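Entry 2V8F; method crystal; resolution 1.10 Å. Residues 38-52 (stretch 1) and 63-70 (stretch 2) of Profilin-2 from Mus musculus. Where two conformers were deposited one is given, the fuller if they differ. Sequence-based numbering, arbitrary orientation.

Stretch 1 (38-52) GVFQSITPVEIDMIV
Stretch 2 63-70: GLTLGAKK

The apolar centre of the contact is built around L66, the last residue of strand 64-66, with chi1 m (-67°) and chi2 t. Its two methyls meet different partners: CD1 lies 4.2 Å from F40 CE1, an oblique approach to the ring, while L66 CD2 lies 4.2 Å from both I43 CG1 and I51 CD1. F40 (chi1 -70°, chi2 -20°) sends its CA-to-CB bond away from the strand, yet the ring end returns to it. I51 behaves comparably: CB leaves sideways, and the m,m rotamer (-66°, -84°) brings CD1 to 3.7 Å from L64 CD2. L64 points toward the helix with chi1 55° and chi2 80°, and its CB is 4.0 Å from CG of M50 (t,p,p), which extends the apolar surface outward.

I51 and M50 link helix 45-52 to strand 64-66, whose axes approach to 8.3 Å with 129° between their N-to-C directions, while F40 and I43 reach L66 from the segment before the helix. The CA of M50 is 7.2 Å from that of L64, but the CA atoms of I43 and G67 are only 4.2 Å apart, so the closest backbone packing lies before the helix, against the turn.

That turn is type I', from L66 to K69, with G67 at phi/psi 58/34 and A68 at 69/2; K69 N donates to L66 O (2.9 Å) and L66 N to K69 O (3.0 Å). G67 CA makes CA-H...O contacts with V39 O (3.3 Å, 146° at H) and S42 O (3.5 Å, 165°). An ideal CB on G67 would sit 2.0 Å from V39 O, a clash, and the positive phi also favours glycine. V39 (chi1 m) flanks the turn, its CB 3.7 Å from L66 O and its CG1 4.1 Å from K69 CB.

The polar edge centres on E47, whose m,t side chain (chi3 -22°) points toward the strand and turn. Its OE1 accepts from G67 N (2.8 Å, 145°); its OE2 accepts from A68 N (2.9 Å, 161°) and from T65 OG1 (2.6 Å, T65 chi1 58°). G67 N is also 3.2 Å from E47 OE2, but the angle is too poor for a hydrogen bond. T44, at the N-cap with chi1 69°, pairs with E47 reciprocally: E47 N donates to T44 OG1 (3.1 Å, 161°), the capping bond, and T44 N donates to E47 OE1 (3.1 Å, 154°), which helps hold the carboxylate. Finally, one water donates to both E47 O (2.9 Å) and T65 O (2.8 Å), linking the helix backbone to the strand.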

# COMPACT_ATOMS: atom_id res chain seq x y z
N GLY A 38 1.55 6.31 10.97
CA GLY A 38 1.75 5.23 11.90
C GLY A 38 2.81 5.53 12.95
O GLY A 38 3.44 6.60 12.92
N VAL A 39 2.95 4.59 13.87
CA VAL A 39 4.06 4.76 14.82
C VAL A 39 5.40 4.42 14.18
O VAL A 39 6.40 4.97 14.59
CB VAL A 39 3.93 3.96 16.14
CG1 VAL A 39 2.65 4.44 16.80
CG2 VAL A 39 3.96 2.48 15.88
N PHE A 40 5.38 3.57 13.17
CA PHE A 40 6.65 3.14 12.58
C PHE A 40 7.43 4.29 11.93
O PHE A 40 8.64 4.31 11.94
CB PHE A 40 6.47 2.03 11.57
CG PHE A 40 6.04 0.67 12.12
CD1 PHE A 40 6.19 0.28 13.42
CD2 PHE A 40 5.49 -0.23 11.24
CE1 PHE A 40 5.79 -0.98 13.87
CE2 PHE A 40 5.08 -1.50 11.63
CZ PHE A 40 5.24 -1.85 12.94
N GLN A 41 6.69 5.24 11.39
CA GLN A 41 7.37 6.34 10.74
C GLN A 41 8.19 7.15 11.72
O GLN A 41 9.09 7.88 11.27
CB GLN A 41 6.25 7.21 10.13
CG GLN A 41 6.86 8.28 9.28
CD GLN A 41 5.96 9.27 8.60
OE1 GLN A 41 4.88 9.61 9.07
NE2 GLN A 41 6.44 9.73 7.45
N SER A 42 7.90 7.10 13.03
CA SER A 42 8.69 7.82 14.02
C SER A 42 9.61 6.92 14.83
O SER A 42 10.12 7.40 15.85
CB SER A 42 7.78 8.59 14.99
OG SER A 42 7.24 9.68 14.26
N ILE A 43 9.92 5.73 14.35
CA ILE A 43 10.97 4.96 15.03
C ILE A 43 12.26 5.77 15.01
O ILE A 43 12.61 6.40 14.02
CB ILE A 43 11.17 3.61 14.33
CG1 ILE A 43 10.01 2.66 14.67
CG2 ILE A 43 12.55 2.95 14.57
CD1 ILE A 43 9.90 1.45 13.75
N THR A 44 13.01 5.74 16.10
CA THR A 44 14.25 6.46 16.30
C THR A 44 15.48 5.58 16.30
O THR A 44 15.36 4.37 16.57
CB THR A 44 14.25 7.25 17.63
OG1 THR A 44 14.30 6.24 18.66
CG2 THR A 44 12.99 8.07 17.74
N PRO A 45 16.65 6.15 16.04
CA PRO A 45 17.87 5.35 16.17
C PRO A 45 18.05 4.65 17.51
O PRO A 45 18.48 3.50 17.49
CB PRO A 45 18.96 6.39 15.89
CG PRO A 45 18.27 7.34 14.93
CD PRO A 45 16.90 7.52 15.54
N VAL A 46 17.73 5.30 18.63
CA VAL A 46 17.88 4.60 19.90
C VAL A 46 16.86 3.46 20.02
O VAL A 46 17.21 2.41 20.59
CB VAL A 46 17.73 5.64 21.02
CG1 VAL A 46 17.77 4.95 22.39
CG2 VAL A 46 18.81 6.69 20.94
N GLU A 47 15.67 3.61 19.46
CA GLU A 47 14.78 2.47 19.45
C GLU A 47 15.26 1.32 18.59
O GLU A 47 15.10 0.16 18.95
CB GLU A 47 13.37 2.88 18.98
CG GLU A 47 12.66 3.76 19.97
CD GLU A 47 11.36 4.34 19.48
OE1 GLU A 47 11.21 4.42 18.23
OE2 GLU A 47 10.48 4.75 20.29
N ILE A 48 15.87 1.62 17.45
CA ILE A 48 16.51 0.60 16.64
C ILE A 48 17.62 -0.13 17.39
O ILE A 48 17.71 -1.37 17.37
CB ILE A 48 17.03 1.21 15.32
CG1 ILE A 48 15.89 1.78 14.46
CG2 ILE A 48 17.82 0.20 14.52
CD1 ILE A 48 16.35 2.79 13.44
N ASP A 49 18.49 0.62 18.08
CA ASP A 49 19.57 0.03 18.87
C ASP A 49 18.97 -0.96 19.88
O ASP A 49 19.58 -2.00 20.13
CB ASP A 49 20.31 1.10 19.62
CG ASP A 49 21.29 1.93 18.86
OD1 ASP A 49 21.74 1.42 17.82
OD2 ASP A 49 21.62 3.07 19.33
N MET A 50 17.83 -0.63 20.48
CA MET A 50 17.24 -1.55 21.47
C MET A 50 16.81 -2.85 20.79
O MET A 50 16.99 -3.93 21.33
CB MET A 50 16.11 -0.86 22.18
CG MET A 50 15.41 -1.69 23.23
SD MET A 50 16.52 -2.21 24.55
CE MET A 50 17.00 -0.59 25.19
N ILE A 51 16.20 -2.73 19.62
CA ILE A 51 15.78 -3.92 18.88
C ILE A 51 16.98 -4.80 18.51
O ILE A 51 16.86 -6.02 18.62
CB ILE A 51 14.97 -3.49 17.62
CG1 ILE A 51 13.64 -2.80 17.99
CG2 ILE A 51 14.78 -4.65 16.66
CD1 ILE A 51 12.52 -3.77 18.28
N VAL A 52 18.07 -4.24 18.05
CA VAL A 52 19.16 -5.04 17.49
C VAL A 52 20.36 -5.26 18.40
O VAL A 52 21.32 -5.91 18.00
CB VAL A 52 19.62 -4.45 16.15
CG1 VAL A 52 18.46 -4.28 15.17
CG2 VAL A 52 20.35 -3.12 16.32
N GLY A 63 10.45 -3.41 28.68
CA GLY A 63 9.71 -3.20 27.44
C GLY A 63 10.59 -2.47 26.45
O GLY A 63 11.77 -2.28 26.68
N LEU A 64 9.98 -2.02 25.36
CA LEU A 64 10.67 -1.13 24.45
C LEU A 64 9.63 -0.21 23.83
O LEU A 64 8.42 -0.46 23.95
CB LEU A 64 11.43 -1.92 23.39
CG LEU A 64 10.73 -2.95 22.53
CD1 LEU A 64 9.94 -2.34 21.37
CD2 LEU A 64 11.75 -3.89 21.90
N THR A 65 10.09 0.81 23.12
CA THR A 65 9.11 1.64 22.38
C THR A 65 9.40 1.60 20.89
O THR A 65 10.53 1.36 20.46
CB THR A 65 9.09 3.10 22.85
OG1 THR A 65 10.44 3.63 22.68
CG2 THR A 65 8.64 3.26 24.29
N LEU A 66 8.38 1.84 20.09
CA LEU A 66 8.48 2.01 18.65
C LEU A 66 7.72 3.30 18.39
O LEU A 66 6.52 3.39 18.66
CB LEU A 66 7.88 0.83 17.92
CG LEU A 66 8.64 -0.50 18.10
CD1 LEU A 66 7.90 -1.64 17.45
CD2 LEU A 66 10.06 -0.38 17.56
N GLY A 67 8.40 4.30 17.84
CA GLY A 67 7.72 5.56 17.59
C GLY A 67 7.16 6.10 18.89
O GLY A 67 6.12 6.73 18.86
N ALA A 68 7.83 5.89 20.01
CA ALA A 68 7.47 6.30 21.36
C ALA A 68 6.26 5.55 21.93
O ALA A 68 5.84 5.82 23.05
CB ALA A 68 7.25 7.82 21.43
N LYS A 69 5.74 4.61 21.13
CA LYS A 69 4.65 3.78 21.65
C LYS A 69 5.20 2.64 22.50
O LYS A 69 6.06 1.89 22.00
CB LYS A 69 3.84 3.23 20.48
CG LYS A 69 2.68 2.33 20.84
CD LYS A 69 1.70 2.94 21.80
CE LYS A 69 0.91 1.81 22.48
NZ LYS A 69 -0.29 2.36 23.19
N LYS A 70 4.74 2.50 23.73
CA LYS A 70 5.16 1.38 24.59
C LYS A 70 4.69 0.04 24.08
O LYS A 70 3.53 -0.10 23.70
CB LYS A 70 4.63 1.57 26.03
CG LYS A 70 5.34 2.75 26.67
CD LYS A 70 4.69 3.11 28.01
CE LYS A 70 5.45 2.44 29.13
NZ LYS A 70 4.98 2.98 30.44
O HOH W 1 12.90 -0.15 20.76